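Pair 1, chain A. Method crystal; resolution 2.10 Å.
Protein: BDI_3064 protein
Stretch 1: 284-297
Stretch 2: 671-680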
# COMPACT_ATOMS: atom_id res chain seq x y z
N ASP A 284 24.05 1.17 8.51
CA ASP A 284 23.11 1.94 7.71
C ASP A 284 23.13 1.51 6.25
O ASP A 284 22.08 1.48 5.62
CB ASP A 284 23.43 3.41 7.79
CG ASP A 284 23.13 4.01 9.14
OD1 ASP A 284 22.38 3.39 9.94
OD2 ASP A 284 23.65 5.13 9.39
N GLU A 285 24.32 1.19 5.73
CA GLU A 285 24.46 0.74 4.35
C GLU A 285 23.64 -0.52 4.12
O GLU A 285 22.89 -0.60 3.17
CB GLU A 285 25.93 0.48 3.97
CG GLU A 285 26.75 1.76 3.80
CD GLU A 285 26.35 2.55 2.58
OE1 GLU A 285 26.50 2.02 1.46
OE2 GLU A 285 25.87 3.70 2.75
N GLN A 286 23.80 -1.48 5.02
CA GLN A 286 23.02 -2.71 4.97
C GLN A 286 21.54 -2.44 5.10
O GLN A 286 20.72 -3.07 4.41
CB GLN A 286 23.51 -3.70 6.05
CG GLN A 286 24.87 -4.30 5.72
CD GLN A 286 25.46 -5.12 6.86
OE1 GLN A 286 25.65 -4.61 7.96
NE2 GLN A 286 25.77 -6.39 6.59
N LEU A 287 21.18 -1.51 5.98
CA LEU A 287 19.78 -1.12 6.10
C LEU A 287 19.22 -0.53 4.80
O LEU A 287 18.14 -0.89 4.39
CB LEU A 287 19.57 -0.15 7.24
CG LEU A 287 19.71 -0.74 8.64
CD1 LEU A 287 19.67 0.42 9.62
CD2 LEU A 287 18.63 -1.77 8.95
N LEU A 288 19.98 0.35 4.16
CA LEU A 288 19.60 0.88 2.87
C LEU A 288 19.39 -0.23 1.86
O LEU A 288 18.38 -0.21 1.17
CB LEU A 288 20.64 1.87 2.35
CG LEU A 288 20.72 3.16 3.15
CD1 LEU A 288 21.93 3.97 2.71
CD2 LEU A 288 19.42 3.96 3.07
N ASP A 289 20.33 -1.18 1.78
CA ASP A 289 20.21 -2.33 0.89
C ASP A 289 18.95 -3.10 1.11
O ASP A 289 18.29 -3.49 0.17
CB ASP A 289 21.37 -3.34 1.08
CG ASP A 289 22.71 -2.80 0.65
OD1 ASP A 289 22.77 -1.81 -0.09
OD2 ASP A 289 23.73 -3.37 1.06
N MET A 290 18.67 -3.38 2.38
CA MET A 290 17.51 -4.17 2.76
C MET A 290 16.22 -3.43 2.40
O MET A 290 15.31 -4.01 1.84
CB MET A 290 17.54 -4.44 4.27
CG MET A 290 16.30 -5.10 4.83
SD MET A 290 16.37 -4.97 6.62
CE MET A 290 15.65 -3.35 6.92
N VAL A 291 16.16 -2.15 2.73
CA VAL A 291 14.96 -1.37 2.46
C VAL A 291 14.73 -1.28 0.95
O VAL A 291 13.62 -1.49 0.49
CB VAL A 291 15.02 0.01 3.11
CG1 VAL A 291 13.82 0.87 2.68
CG2 VAL A 291 15.01 -0.14 4.62
N GLN A 292 15.78 -1.00 0.20
CA GLN A 292 15.68 -0.94 -1.23
C GLN A 292 15.20 -2.27 -1.77
O GLN A 292 14.33 -2.31 -2.63
CB GLN A 292 17.04 -0.64 -1.83
CG GLN A 292 17.47 0.80 -1.72
CD GLN A 292 18.67 1.08 -2.59
OE1 GLN A 292 19.77 0.62 -2.30
NE2 GLN A 292 18.47 1.83 -3.67
N GLU A 293 15.77 -3.37 -1.26
CA GLU A 293 15.44 -4.70 -1.73
C GLU A 293 14.02 -5.08 -1.43
O GLU A 293 13.31 -5.54 -2.30
CB GLU A 293 16.38 -5.74 -1.11
CG GLU A 293 16.07 -7.20 -1.45
CD GLU A 293 16.62 -8.17 -0.41
OE1 GLU A 293 17.48 -7.78 0.44
OE2 GLU A 293 16.18 -9.34 -0.42
N ALA A 294 13.61 -4.92 -0.18
CA ALA A 294 12.26 -5.29 0.19
C ALA A 294 11.21 -4.54 -0.65
O ALA A 294 10.21 -5.12 -1.05
CB ALA A 294 12.03 -5.02 1.66
N ASN A 295 11.46 -3.27 -0.91
CA ASN A 295 10.54 -2.48 -1.71
C ASN A 295 10.60 -2.93 -3.15
O ASN A 295 9.60 -3.02 -3.81
CB ASN A 295 10.86 -1.02 -1.57
CG ASN A 295 10.33 -0.42 -0.28
OD1 ASN A 295 9.17 -0.09 -0.19
ND2 ASN A 295 11.21 -0.22 0.69
N PHE A 296 11.79 -3.23 -3.64
CA PHE A 296 11.96 -3.78 -4.99
C PHE A 296 11.12 -5.04 -5.21
O PHE A 296 10.55 -5.23 -6.29
CB PHE A 296 13.45 -4.04 -5.21
CG PHE A 296 13.75 -5.00 -6.29
CD1 PHE A 296 13.79 -6.37 -6.03
CD2 PHE A 296 14.04 -4.55 -7.56
CE1 PHE A 296 14.09 -7.27 -7.03
CE2 PHE A 296 14.37 -5.45 -8.57
CZ PHE A 296 14.40 -6.81 -8.30
N ARG A 297 11.02 -5.88 -4.19
CA ARG A 297 10.26 -7.12 -4.29
C ARG A 297 8.86 -6.89 -4.82
O ARG A 297 8.35 -7.68 -5.58
CB ARG A 297 10.16 -7.81 -2.95
CG ARG A 297 11.45 -8.33 -2.36
CD ARG A 297 11.18 -8.75 -0.92
NE ARG A 297 12.43 -8.98 -0.22
CZ ARG A 297 12.55 -9.02 1.10
NH1 ARG A 297 11.48 -8.88 1.89
NH2 ARG A 297 13.74 -9.24 1.62
N VAL A 671 10.86 4.67 -2.61
CA VAL A 671 11.83 4.45 -1.54
C VAL A 671 13.11 3.86 -2.15
O VAL A 671 14.21 4.38 -1.95
CB VAL A 671 11.25 3.54 -0.45
CG1 VAL A 671 12.32 3.24 0.62
CG2 VAL A 671 10.01 4.19 0.15
N THR A 672 12.95 2.79 -2.91
CA THR A 672 14.11 2.18 -3.58
C THR A 672 14.83 3.22 -4.44
O THR A 672 16.03 3.37 -4.36
CB THR A 672 13.67 1.02 -4.45
OG1 THR A 672 13.00 0.06 -3.63
CG2 THR A 672 14.88 0.33 -5.16
N VAL A 673 14.05 3.95 -5.22
CA VAL A 673 14.60 4.81 -6.25
C VAL A 673 15.30 5.99 -5.65
O VAL A 673 16.41 6.32 -6.05
CB VAL A 673 13.49 5.30 -7.19
CG1 VAL A 673 14.01 6.42 -8.09
CG2 VAL A 673 12.98 4.14 -8.03
N MET A 674 14.65 6.65 -4.69
CA MET A 674 15.25 7.85 -4.08
C MET A 674 16.37 7.47 -3.14
O MET A 674 17.34 8.21 -3.02
CB MET A 674 14.19 8.69 -3.38
CG MET A 674 13.20 9.23 -4.39
SD MET A 674 14.01 10.39 -5.50
CE MET A 674 13.29 11.92 -4.95
N ILE A 675 16.27 6.33 -2.48
CA ILE A 675 17.46 5.83 -1.77
C ILE A 675 18.59 5.76 -2.76
O ILE A 675 19.66 6.29 -2.49
CB ILE A 675 17.24 4.50 -1.04
CG1 ILE A 675 16.40 4.79 0.23
CG2 ILE A 675 18.57 3.87 -0.64
CD1 ILE A 675 15.89 3.57 0.96
N GLU A 676 18.31 5.16 -3.92
CA GLU A 676 19.34 4.97 -4.92
C GLU A 676 19.90 6.28 -5.42
O GLU A 676 21.09 6.37 -5.62
CB GLU A 676 18.84 4.14 -6.10
CG GLU A 676 19.95 3.59 -6.99
CD GLU A 676 20.98 2.81 -6.20
OE1 GLU A 676 20.60 1.96 -5.38
OE2 GLU A 676 22.18 3.09 -6.37
N ASN A 677 19.05 7.28 -5.64
CA ASN A 677 19.51 8.58 -6.10
C ASN A 677 20.38 9.23 -5.06
O ASN A 677 21.36 9.88 -5.41
CB ASN A 677 18.34 9.49 -6.48
CG ASN A 677 17.77 9.17 -7.85
OD1 ASN A 677 18.48 8.68 -8.74
ND2 ASN A 677 16.50 9.46 -8.03
N TYR A 678 20.05 9.05 -3.80
CA TYR A 678 20.91 9.53 -2.72
C TYR A 678 22.26 8.82 -2.75
O TYR A 678 23.27 9.43 -2.50
CB TYR A 678 20.25 9.35 -1.33
CG TYR A 678 21.23 9.37 -0.19
CD1 TYR A 678 21.85 10.55 0.20
CD2 TYR A 678 21.53 8.21 0.48
CE1 TYR A 678 22.75 10.56 1.24
CE2 TYR A 678 22.43 8.21 1.52
CZ TYR A 678 23.03 9.38 1.91
OH TYR A 678 23.91 9.33 2.97
N ARG A 679 22.26 7.53 -3.04
CA ARG A 679 23.48 6.74 -2.91
C ARG A 679 24.43 6.94 -4.06
O ARG A 679 25.63 7.07 -3.86
CB ARG A 679 23.14 5.27 -2.77
CG ARG A 679 22.47 4.92 -1.46
CD ARG A 679 22.15 3.46 -1.41
NE ARG A 679 23.22 2.69 -0.78
CZ ARG A 679 23.16 1.40 -0.48
NH1 ARG A 679 22.10 0.67 -0.82
NH2 ARG A 679 24.18 0.82 0.14
N THR A 680 23.88 6.94 -5.27
CA THR A 680 24.67 6.96 -6.50
C THR A 680 24.20 7.94 -7.55
O THR A 680 24.86 8.06 -8.57
CB THR A 680 24.63 5.57 -7.15
OG1 THR A 680 23.26 5.22 -7.42
CG2 THR A 680 25.32 4.51 -6.24
O HOH W 1 25.57 4.12 -0.18

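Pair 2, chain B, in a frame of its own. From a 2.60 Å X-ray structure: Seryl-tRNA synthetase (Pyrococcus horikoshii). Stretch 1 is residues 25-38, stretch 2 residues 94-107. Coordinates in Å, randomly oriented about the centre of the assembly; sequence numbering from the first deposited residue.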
# COMPACT_ATOMS: atom_id res chain seq x y z
N GLU B 25 29.33 -0.28 20.93
CA GLU B 25 29.99 0.73 20.12
C GLU B 25 29.38 2.10 20.35
O GLU B 25 29.84 3.10 19.80
CB GLU B 25 29.95 0.30 18.65
CG GLU B 25 30.61 -1.08 18.45
CD GLU B 25 30.98 -1.41 17.00
OE1 GLU B 25 31.68 -0.59 16.36
OE2 GLU B 25 30.60 -2.50 16.52
N LYS B 26 28.36 2.16 21.20
CA LYS B 26 27.69 3.42 21.51
C LYS B 26 27.83 3.87 22.95
O LYS B 26 27.29 4.90 23.34
CB LYS B 26 26.20 3.35 21.14
CG LYS B 26 25.95 3.55 19.66
CD LYS B 26 24.49 3.38 19.32
CE LYS B 26 24.26 3.68 17.85
NZ LYS B 26 22.85 3.50 17.46
N VAL B 27 28.54 3.10 23.76
CA VAL B 27 28.72 3.51 25.15
C VAL B 27 29.57 4.79 25.15
O VAL B 27 29.28 5.73 25.89
CB VAL B 27 29.41 2.39 25.98
CG1 VAL B 27 30.86 2.23 25.56
CG2 VAL B 27 29.33 2.72 27.45
N LYS B 28 30.58 4.83 24.29
CA LYS B 28 31.47 5.98 24.19
C LYS B 28 30.75 7.29 23.86
O LYS B 28 31.36 8.36 23.87
CB LYS B 28 32.54 5.74 23.12
CG LYS B 28 32.00 5.56 21.71
CD LYS B 28 33.12 5.64 20.69
CE LYS B 28 32.71 5.08 19.35
NZ LYS B 28 32.47 3.61 19.44
N TRP B 29 29.46 7.19 23.58
CA TRP B 29 28.66 8.37 23.23
C TRP B 29 28.19 9.15 24.44
O TRP B 29 28.01 10.37 24.37
CB TRP B 29 27.44 7.93 22.43
CG TRP B 29 27.65 7.70 20.98
CD1 TRP B 29 28.83 7.82 20.29
CD2 TRP B 29 26.65 7.39 20.02
NE1 TRP B 29 28.61 7.60 18.95
CE2 TRP B 29 27.28 7.34 18.76
CE3 TRP B 29 25.27 7.16 20.11
CZ2 TRP B 29 26.58 7.06 17.59
CZ3 TRP B 29 24.57 6.88 18.94
CH2 TRP B 29 25.22 6.84 17.70
N VAL B 30 27.97 8.46 25.55
CA VAL B 30 27.50 9.12 26.76
C VAL B 30 28.45 10.23 27.17
O VAL B 30 28.02 11.32 27.54
CB VAL B 30 27.38 8.13 27.90
CG1 VAL B 30 26.76 8.80 29.13
CG2 VAL B 30 26.56 6.95 27.44
N ASP B 31 29.75 9.96 27.09
CA ASP B 31 30.74 10.95 27.47
C ASP B 31 30.81 12.03 26.41
O ASP B 31 31.00 13.21 26.72
CB ASP B 31 32.13 10.31 27.63
CG ASP B 31 32.18 9.33 28.80
OD1 ASP B 31 31.73 9.68 29.90
OD2 ASP B 31 32.69 8.21 28.59
N GLU B 32 30.65 11.62 25.15
CA GLU B 32 30.70 12.59 24.07
C GLU B 32 29.59 13.63 24.21
O GLU B 32 29.84 14.83 24.10
CB GLU B 32 30.62 11.87 22.73
CG GLU B 32 30.75 12.80 21.50
CD GLU B 32 32.01 13.69 21.52
OE1 GLU B 32 32.97 13.39 22.25
OE2 GLU B 32 32.04 14.70 20.77
N ILE B 33 28.36 13.19 24.47
CA ILE B 33 27.26 14.13 24.60
C ILE B 33 27.48 14.99 25.84
O ILE B 33 27.09 16.17 25.88
CB ILE B 33 25.88 13.41 24.66
CG1 ILE B 33 25.62 12.88 26.07
CG2 ILE B 33 25.85 12.22 23.68
CD1 ILE B 33 24.44 11.94 26.14
N LEU B 34 28.12 14.41 26.85
CA LEU B 34 28.39 15.15 28.08
C LEU B 34 29.37 16.30 27.88
O LEU B 34 29.11 17.42 28.33
CB LEU B 34 28.91 14.20 29.16
CG LEU B 34 27.81 13.39 29.84
CD1 LEU B 34 28.42 12.52 30.93
CD2 LEU B 34 26.76 14.31 30.43
N LYS B 35 30.49 16.02 27.21
CA LYS B 35 31.48 17.06 26.98
C LYS B 35 30.92 18.11 26.02
O LYS B 35 31.32 19.28 26.05
CB LYS B 35 32.81 16.47 26.45
CG LYS B 35 33.04 16.58 24.95
CD LYS B 35 34.36 17.28 24.63
CE LYS B 35 35.55 16.50 25.15
NZ LYS B 35 36.85 17.21 24.96
N LEU B 36 29.98 17.69 25.18
CA LEU B 36 29.38 18.61 24.24
C LEU B 36 28.40 19.49 25.00
O LEU B 36 28.36 20.70 24.81
CB LEU B 36 28.64 17.86 23.12
CG LEU B 36 29.41 17.24 21.96
CD1 LEU B 36 28.39 16.70 20.96
CD2 LEU B 36 30.31 18.27 21.29
N ASP B 37 27.60 18.85 25.85
CA ASP B 37 26.61 19.56 26.65
C ASP B 37 27.33 20.58 27.50
O ASP B 37 26.88 21.71 27.65
CB ASP B 37 25.85 18.57 27.55
CG ASP B 37 24.64 19.19 28.23
OD1 ASP B 37 23.74 19.69 27.51
OD2 ASP B 37 24.56 19.18 29.47
N THR B 38 28.45 20.18 28.07
CA THR B 38 29.22 21.07 28.90
C THR B 38 29.72 22.25 28.10
O THR B 38 29.57 23.40 28.52
CB THR B 38 30.38 20.31 29.57
OG1 THR B 38 29.88 19.67 30.74
CG2 THR B 38 31.53 21.24 29.95
N GLU B 94 25.43 24.58 16.34
CA GLU B 94 26.16 23.42 15.86
C GLU B 94 26.32 22.39 16.97
O GLU B 94 26.20 21.19 16.73
CB GLU B 94 27.53 23.82 15.29
CG GLU B 94 28.47 24.46 16.32
CD GLU B 94 29.95 24.40 15.92
OE1 GLU B 94 30.49 23.27 15.85
OE2 GLU B 94 30.56 25.47 15.70
N LEU B 95 26.56 22.87 18.18
CA LEU B 95 26.72 21.98 19.33
C LEU B 95 25.43 21.21 19.62
O LEU B 95 25.46 20.00 19.84
CB LEU B 95 27.15 22.80 20.55
CG LEU B 95 28.57 22.65 21.10
CD1 LEU B 95 29.59 22.34 20.01
CD2 LEU B 95 28.91 23.94 21.81
N LYS B 96 24.29 21.90 19.61
CA LYS B 96 23.00 21.24 19.86
C LYS B 96 22.76 20.20 18.77
O LYS B 96 22.19 19.14 19.00
CB LYS B 96 21.85 22.26 19.84
CG LYS B 96 21.82 23.20 21.03
CD LYS B 96 20.70 24.25 20.88
CE LYS B 96 20.66 25.21 22.07
NZ LYS B 96 19.70 26.33 21.86
N LYS B 97 23.22 20.52 17.57
CA LYS B 97 23.05 19.64 16.44
C LYS B 97 23.78 18.31 16.68
O LYS B 97 23.21 17.23 16.49
CB LYS B 97 23.57 20.35 15.19
CG LYS B 97 23.04 19.84 13.85
CD LYS B 97 23.02 20.97 12.83
CE LYS B 97 22.10 22.11 13.29
NZ LYS B 97 22.11 23.33 12.41
N LYS B 98 25.03 18.38 17.11
CA LYS B 98 25.83 17.18 17.37
C LYS B 98 25.26 16.40 18.55
O LYS B 98 25.26 15.17 18.56
CB LYS B 98 27.29 17.55 17.65
CG LYS B 98 27.98 18.32 16.52
CD LYS B 98 29.39 18.77 16.92
CE LYS B 98 29.93 19.90 16.03
NZ LYS B 98 31.06 20.66 16.68
N ILE B 99 24.75 17.12 19.54
CA ILE B 99 24.19 16.45 20.70
C ILE B 99 22.94 15.65 20.32
O ILE B 99 22.83 14.46 20.65
CB ILE B 99 23.81 17.47 21.80
CG1 ILE B 99 25.08 18.08 22.39
CG2 ILE B 99 23.01 16.79 22.90
CD1 ILE B 99 24.82 19.34 23.18
N ASP B 100 22.01 16.30 19.62
CA ASP B 100 20.77 15.64 19.21
C ASP B 100 21.02 14.46 18.29
O ASP B 100 20.33 13.45 18.37
CB ASP B 100 19.82 16.63 18.54
CG ASP B 100 19.20 17.60 19.52
OD1 ASP B 100 18.93 17.19 20.67
OD2 ASP B 100 18.98 18.77 19.14
N TYR B 101 22.01 14.58 17.41
CA TYR B 101 22.37 13.49 16.50
C TYR B 101 22.53 12.19 17.28
O TYR B 101 22.03 11.15 16.88
CB TYR B 101 23.66 13.81 15.79
CG TYR B 101 24.15 12.69 14.91
CD1 TYR B 101 23.79 12.62 13.58
CD2 TYR B 101 25.02 11.71 15.43
CE1 TYR B 101 24.28 11.61 12.75
CE2 TYR B 101 25.51 10.69 14.62
CZ TYR B 101 25.14 10.65 13.28
OH TYR B 101 25.61 9.65 12.46
N TYR B 102 23.24 12.26 18.40
CA TYR B 102 23.43 11.10 19.25
C TYR B 102 22.14 10.77 20.00
O TYR B 102 21.73 9.61 20.09
CB TYR B 102 24.54 11.36 20.27
CG TYR B 102 25.91 11.54 19.66
CD1 TYR B 102 26.59 12.75 19.78
CD2 TYR B 102 26.51 10.50 18.96
CE1 TYR B 102 27.84 12.91 19.21
CE2 TYR B 102 27.76 10.65 18.40
CZ TYR B 102 28.43 11.86 18.52
OH TYR B 102 29.66 12.02 17.94
N LEU B 103 21.49 11.79 20.54
CA LEU B 103 20.27 11.55 21.29
C LEU B 103 19.24 10.77 20.50
O LEU B 103 18.56 9.92 21.06
CB LEU B 103 19.66 12.86 21.79
CG LEU B 103 20.39 13.57 22.94
CD1 LEU B 103 19.63 14.83 23.32
CD2 LEU B 103 20.50 12.63 24.14
N TRP B 104 19.11 11.05 19.21
CA TRP B 104 18.13 10.38 18.35
C TRP B 104 18.58 9.00 17.98
O TRP B 104 17.80 8.18 17.51
CB TRP B 104 17.90 11.16 17.05
CG TRP B 104 17.00 12.33 17.19
CD1 TRP B 104 17.27 13.50 17.85
CD2 TRP B 104 15.68 12.45 16.67
NE1 TRP B 104 16.19 14.34 17.77
CE2 TRP B 104 15.19 13.72 17.05
CE3 TRP B 104 14.84 11.60 15.92
CZ2 TRP B 104 13.91 14.17 16.70
CZ3 TRP B 104 13.57 12.05 15.58
CH2 TRP B 104 13.12 13.33 15.97
N ARG B 105 19.87 8.76 18.17
CA ARG B 105 20.42 7.49 17.80
C ARG B 105 20.75 6.60 18.99
O ARG B 105 21.58 5.69 18.88
CB ARG B 105 21.63 7.73 16.88
CG ARG B 105 21.25 7.64 15.39
CD ARG B 105 22.11 8.49 14.46
NE ARG B 105 21.67 9.87 14.55
CZ ARG B 105 21.32 10.61 13.52
NH1 ARG B 105 21.37 10.10 12.30
NH2 ARG B 105 20.91 11.86 13.71
N LEU B 106 20.08 6.85 20.11
CA LEU B 106 20.27 6.04 21.31
C LEU B 106 18.95 5.33 21.63
O LEU B 106 17.89 5.92 21.57
CB LEU B 106 20.75 6.91 22.48
CG LEU B 106 22.22 7.36 22.39
CD1 LEU B 106 22.52 8.37 23.50
CD2 LEU B 106 23.15 6.15 22.50
N PRO B 107 19.01 4.04 21.96
CA PRO B 107 17.78 3.32 22.27
C PRO B 107 17.18 3.67 23.61
O PRO B 107 17.87 4.13 24.51
CB PRO B 107 18.22 1.85 22.22
CG PRO B 107 19.59 1.91 22.77
CD PRO B 107 20.18 3.15 22.06

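Both pairs are built on two helices that run in roughly opposite directions, at 145° in pair 1 and 158° in pair 2, with axes that approach to 8.6 and 9.5 Å. Fourteen central residues superpose with an RMSD of 0.5 Å. The closest backbone approach falls at matched positions: Gln A292 and Thr A672, whose CA atoms lie 4.2 Å apart, correspond to Ile B33 and Ile B99, whose CA atoms are 5.5 Å apart.

At this crossing pair 1 uses polar groups. Thr A672 OG1 donates to Gln A292 O (2.9 Å), a carbonyl that also accepts the helical bond from Phe A296 N (2.9 Å). Gln A292 sits as a knob among Thr A672, Ile A675, Glu A676 and Arg A679; its NE2 donates to Thr A672 O (3.0 Å) and to Glu A676 OE1 (2.7 Å), while its OE1 accepts from Arg A679 NH1 (2.8 Å). Both ends of the buried amide are thereby satisfied. In pair 2 the same positions are hydrocarbon. Ile B33 CG2 packs against Tyr B102 CB (3.8 Å), and Ile B99 CG1 lies 3.6 Å from CB of Leu B36, the counterpart of Asn A295. Leu B36 is itself a knob among Leu B95, Lys B98, Ile B99 and Tyr B102, whereas Asn A295 turns its ND2 back to Val A291 O (2.7 Å) within its own helix.

The matched positions Ile A675 and Tyr B102 both point toward the partner helix but differ in reach. Ile A675 meets Leu A288 (CG2 to CD2, 3.8 Å) and Val A291 (CD1 to CG1, 3.8 Å). The larger Tyr B102 contacts their counterparts, Trp B29 and Glu B32, and directs its ring edge toward the indole face of Trp B29, with ring centroids 4.2 Å apart and planes at 60°.

The sharpest contrast is at Arg A679 and its match, Leu B106. The arginine guanidinium has Leu A288 CB over one face and acidic groups at its edge: NH2 forms a salt bridge with Glu A285 OE1 (2.9 Å), and NH1 forms another with Asp A289 OD1 (2.7 Å). Water 1 donates to Glu A285 OE1 (2.8 Å) and accepts from Arg A679 NE (2.8 Å), adding a second link between these residues. Leu B106, beyond the helix in a loop, instead places CD2 3.4 Å from Trp B29 CE3, at the indole edge. Here the one hydrogen bond between the stretches of pair 2 runs from Lys B26 NZ to Arg B105 O (2.9 Å).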